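Local coordinates for Thg1-like uncharacterized protein (Bacillus thuringiensis, PDB 4KGM) that is a Thg1-like protein with a polymerase palm-like catalytic domain that binds ATP and magnesium ions and probably adds nucleotides to tRNA, at residues C201-F206 with E234-L239. Residues are numbered along the deposited sequence; the frame is centred on the assembly and turned at random.
Sequences CIIKEF and EQFVYL
Ile203, on strand 201-206, and Phe236, of the segment 234-239 on helix 231-237, meet through the ends of their side chains, with CA atoms still 10.3 Å apart. Two methyls of Ile203 meet the CZ end of the phenyl ring, both from one side of its plane: CG2 lies 3.7 Å from Phe236 CZ, and CD1 reaches CE2 and CZ of Phe236, each at 4.0 Å. The two side chains meet at a slant. In Ile203 chi1 of -59° sets CG2 opposite the backbone N, while the extended chi2 (-167°) carries CD1 outward beside it, so both methyls come to the same ring. Gln235 runs alongside Phe236, its CG 3.5 Å from the plane of that ring, displaced toward the rim and on the side away from the Ile203 methyls. Its amide NE2 turns back to hydrogen-bond Tyr232 O and only brushes Ile203 CD1, at 4.4 Å. No hydrogen bond joins the two segments; the contact is a small apolar one at the surface, widened by Tyr232 on Ile203 and by Lys68 and Leu69 of the adjoining strand on Phe236. It packs the C-terminal helix against one face of the antiparallel sheet, the helix-on-sheet layering of a polymerase palm-like domain.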
ATOM      1  N   CYS A 201      30.528   0.304  -9.761  1.00 46.97           N
ATOM      2  CA  CYS A 201      29.362   0.971 -10.323  1.00 39.58           C
ATOM      3  C   CYS A 201      29.373   0.942 -11.847  1.00 44.45           C
ATOM      4  O   CYS A 201      30.408   0.699 -12.469  1.00 50.15           O
ATOM      5  CB  CYS A 201      29.280   2.421  -9.839  1.00 35.67           C
ATOM      6  SG  CYS A 201      28.655   2.620  -8.162  1.00 37.48           S
ATOM      7  N   ILE A 202      28.207   1.185 -12.435  1.00 38.52           N
ATOM      8  CA  ILE A 202      28.072   1.310 -13.880  1.00 43.07           C
ATOM      9  C   ILE A 202      27.524   2.693 -14.197  1.00 41.99           C
ATOM     10  O   ILE A 202      26.396   3.018 -13.830  1.00 41.93           O
ATOM     11  CB  ILE A 202      27.110   0.257 -14.449  1.00 38.17           C
ATOM     12  CG1 ILE A 202      27.473  -1.134 -13.923  1.00 39.78           C
ATOM     13  CG2 ILE A 202      27.117   0.293 -15.968  1.00 38.38           C
ATOM     14  CD1 ILE A 202      28.856  -1.589 -14.298  1.00 45.28           C
ATOM     15  N   ILE A 203      28.328   3.509 -14.871  1.00 43.76           N
ATOM     16  CA  ILE A 203      27.953   4.887 -15.167  1.00 38.65           C
ATOM     17  C   ILE A 203      28.047   5.161 -16.663  1.00 43.12           C
ATOM     18  O   ILE A 203      28.900   4.601 -17.350  1.00 45.06           O
ATOM     19  CB  ILE A 203      28.853   5.889 -14.399  1.00 39.87           C
ATOM     20  CG1 ILE A 203      28.751   5.654 -12.892  1.00 50.20           C
ATOM     21  CG2 ILE A 203      28.479   7.331 -14.717  1.00 49.07           C
ATOM     22  CD1 ILE A 203      29.334   6.777 -12.066  1.00 49.41           C
ATOM     23  N   LYS A 204      27.156   6.009 -17.166  1.00 43.63           N
ATOM     24  CA  LYS A 204      27.232   6.467 -18.544  1.00 51.11           C
ATOM     25  C   LYS A 204      28.495   7.297 -18.748  1.00 56.20           C
ATOM     26  O   LYS A 204      28.708   8.298 -18.063  1.00 62.95           O
ATOM     27  CB  LYS A 204      25.998   7.294 -18.905  1.00 45.74           C
ATOM     28  CG  LYS A 204      26.033   7.881 -20.306  1.00 51.28           C
ATOM     29  CD  LYS A 204      24.768   8.665 -20.612  1.00 54.50           C
ATOM     30  CE  LYS A 204      23.537   7.778 -20.540  1.00 46.14           C
ATOM     31  NZ  LYS A 204      22.289   8.538 -20.822  1.00 54.93           N
ATOM     32  N   GLU A 205      29.336   6.872 -19.686  1.00 50.37           N
ATOM     33  CA  GLU A 205      30.564   7.591 -19.993  1.00 50.64           C
ATOM     34  C   GLU A 205      30.455   8.266 -21.355  1.00 57.11           C
ATOM     35  O   GLU A 205      29.902   7.696 -22.295  1.00 57.75           O
ATOM     36  CB  GLU A 205      31.764   6.644 -19.966  1.00 52.33           C
ATOM     37  N   PHE A 206      30.984   9.481 -21.453  1.00 58.65           N
ATOM     38  CA  PHE A 206      30.902  10.253 -22.688  1.00 59.76           C
ATOM     39  C   PHE A 206      32.208  10.213 -23.475  1.00 63.61           C
ATOM     40  O   PHE A 206      33.293  10.135 -22.896  1.00 63.58           O
ATOM     41  CB  PHE A 206      30.497  11.698 -22.386  1.00 57.34           C
ATOM     42  CG  PHE A 206      29.078  11.843 -21.915  1.00 58.49           C
ATOM     43  CD1 PHE A 206      28.064  12.134 -22.813  1.00 56.74           C
ATOM     44  CD2 PHE A 206      28.757  11.682 -20.576  1.00 58.68           C
ATOM     45  CE1 PHE A 206      26.756  12.266 -22.384  1.00 58.96           C
ATOM     46  CE2 PHE A 206      27.449  11.810 -20.140  1.00 53.35           C
ATOM     47  CZ  PHE A 206      26.448  12.104 -21.045  1.00 55.38           C
ATOM     48  N   GLU A 234      25.877  11.797  -5.550  1.00 39.65           N
ATOM     49  CA  GLU A 234      25.036  12.988  -5.458  1.00 36.13           C
ATOM     50  C   GLU A 234      24.998  13.824  -6.736  1.00 43.61           C
ATOM     51  O   GLU A 234      24.134  14.690  -6.889  1.00 43.36           O
ATOM     52  CB  GLU A 234      25.452  13.852  -4.263  1.00 38.39           C
ATOM     53  CG  GLU A 234      25.175  13.195  -2.919  1.00 40.31           C
ATOM     54  CD  GLU A 234      25.431  14.120  -1.748  1.00 46.62           C
ATOM     55  OE1 GLU A 234      26.165  15.115  -1.926  1.00 50.79           O
ATOM     56  OE2 GLU A 234      24.896  13.852  -0.650  1.00 40.62           O
ATOM     57  N   GLN A 235      25.925  13.561  -7.653  1.00 45.36           N
ATOM     58  CA  GLN A 235      25.944  14.244  -8.943  1.00 37.85           C
ATOM     59  C   GLN A 235      24.707  13.899  -9.764  1.00 37.31           C
ATOM     60  O   GLN A 235      24.317  14.645 -10.663  1.00 39.60           O
ATOM     61  CB  GLN A 235      27.202  13.873  -9.731  1.00 41.57           C
ATOM     62  CG  GLN A 235      27.356  12.380  -9.978  1.00 44.00           C
ATOM     63  CD  GLN A 235      28.549  12.049 -10.854  1.00 49.27           C
ATOM     64  OE1 GLN A 235      28.865  12.777 -11.795  1.00 50.68           O
ATOM     65  NE2 GLN A 235      29.219  10.945 -10.545  1.00 42.13           N
ATOM     66  N   PHE A 236      24.097  12.759  -9.455  1.00 35.96           N
ATOM     67  CA  PHE A 236      22.904  12.311 -10.162  1.00 42.89           C
ATOM     68  C   PHE A 236      21.650  12.621  -9.349  1.00 40.09           C
ATOM     69  O   PHE A 236      20.534  12.551  -9.863  1.00 39.27           O
ATOM     70  CB  PHE A 236      22.978  10.808 -10.443  1.00 42.67           C
ATOM     71  CG  PHE A 236      24.217  10.382 -11.182  1.00 36.47           C
ATOM     72  CD1 PHE A 236      24.397  10.721 -12.513  1.00 37.13           C
ATOM     73  CD2 PHE A 236      25.191   9.626 -10.552  1.00 40.00           C
ATOM     74  CE1 PHE A 236      25.533  10.325 -13.197  1.00 39.70           C
ATOM     75  CE2 PHE A 236      26.329   9.226 -11.230  1.00 38.50           C
ATOM     76  CZ  PHE A 236      26.499   9.576 -12.553  1.00 38.75           C
ATOM     77  N   VAL A 237      21.845  12.962  -8.080  1.00 36.02           N
ATOM     78  CA  VAL A 237      20.738  13.195  -7.158  1.00 33.64           C
ATOM     79  C   VAL A 237      20.220  14.630  -7.229  1.00 37.41           C
ATOM     80  O   VAL A 237      19.013  14.861  -7.302  1.00 37.26           O
ATOM     81  CB  VAL A 237      21.149  12.878  -5.712  1.00 32.28           C
ATOM     82  CG1 VAL A 237      19.983  13.096  -4.766  1.00 29.51           C
ATOM     83  CG2 VAL A 237      21.660  11.451  -5.616  1.00 31.29           C
ATOM     84  N   TYR A 238      21.139  15.589  -7.204  1.00 41.36           N
ATOM     85  CA  TYR A 238      20.774  17.000  -7.291  1.00 42.36           C
ATOM     86  C   TYR A 238      21.040  17.543  -8.693  1.00 49.77           C
ATOM     87  O   TYR A 238      22.191  17.708  -9.099  1.00 53.40           O
ATOM     88  CB  TYR A 238      21.530  17.816  -6.240  1.00 36.73           C
ATOM     89  CG  TYR A 238      21.342  17.306  -4.826  1.00 38.92           C
ATOM     90  CD1 TYR A 238      20.272  17.732  -4.049  1.00 34.57           C
ATOM     91  CD2 TYR A 238      22.234  16.398  -4.270  1.00 30.90           C
ATOM     92  CE1 TYR A 238      20.097  17.267  -2.756  1.00 34.16           C
ATOM     93  CE2 TYR A 238      22.067  15.928  -2.979  1.00 30.66           C
ATOM     94  CZ  TYR A 238      20.997  16.364  -2.225  1.00 34.57           C
ATOM     95  OH  TYR A 238      20.827  15.899  -0.938  1.00 30.99           O
ATOM     96  N   LEU A 239      19.968  17.817  -9.427  1.00 54.61           N
ATOM     97  CA  LEU A 239      20.072  18.251 -10.817  1.00 65.21           C
ATOM     98  C   LEU A 239      20.529  19.702 -10.947  1.00 68.91           C
ATOM     99  O   LEU A 239      21.564  19.981 -11.551  1.00 74.88           O
ATOM    100  CB  LEU A 239      18.737  18.053 -11.540  1.00 63.47           C
TER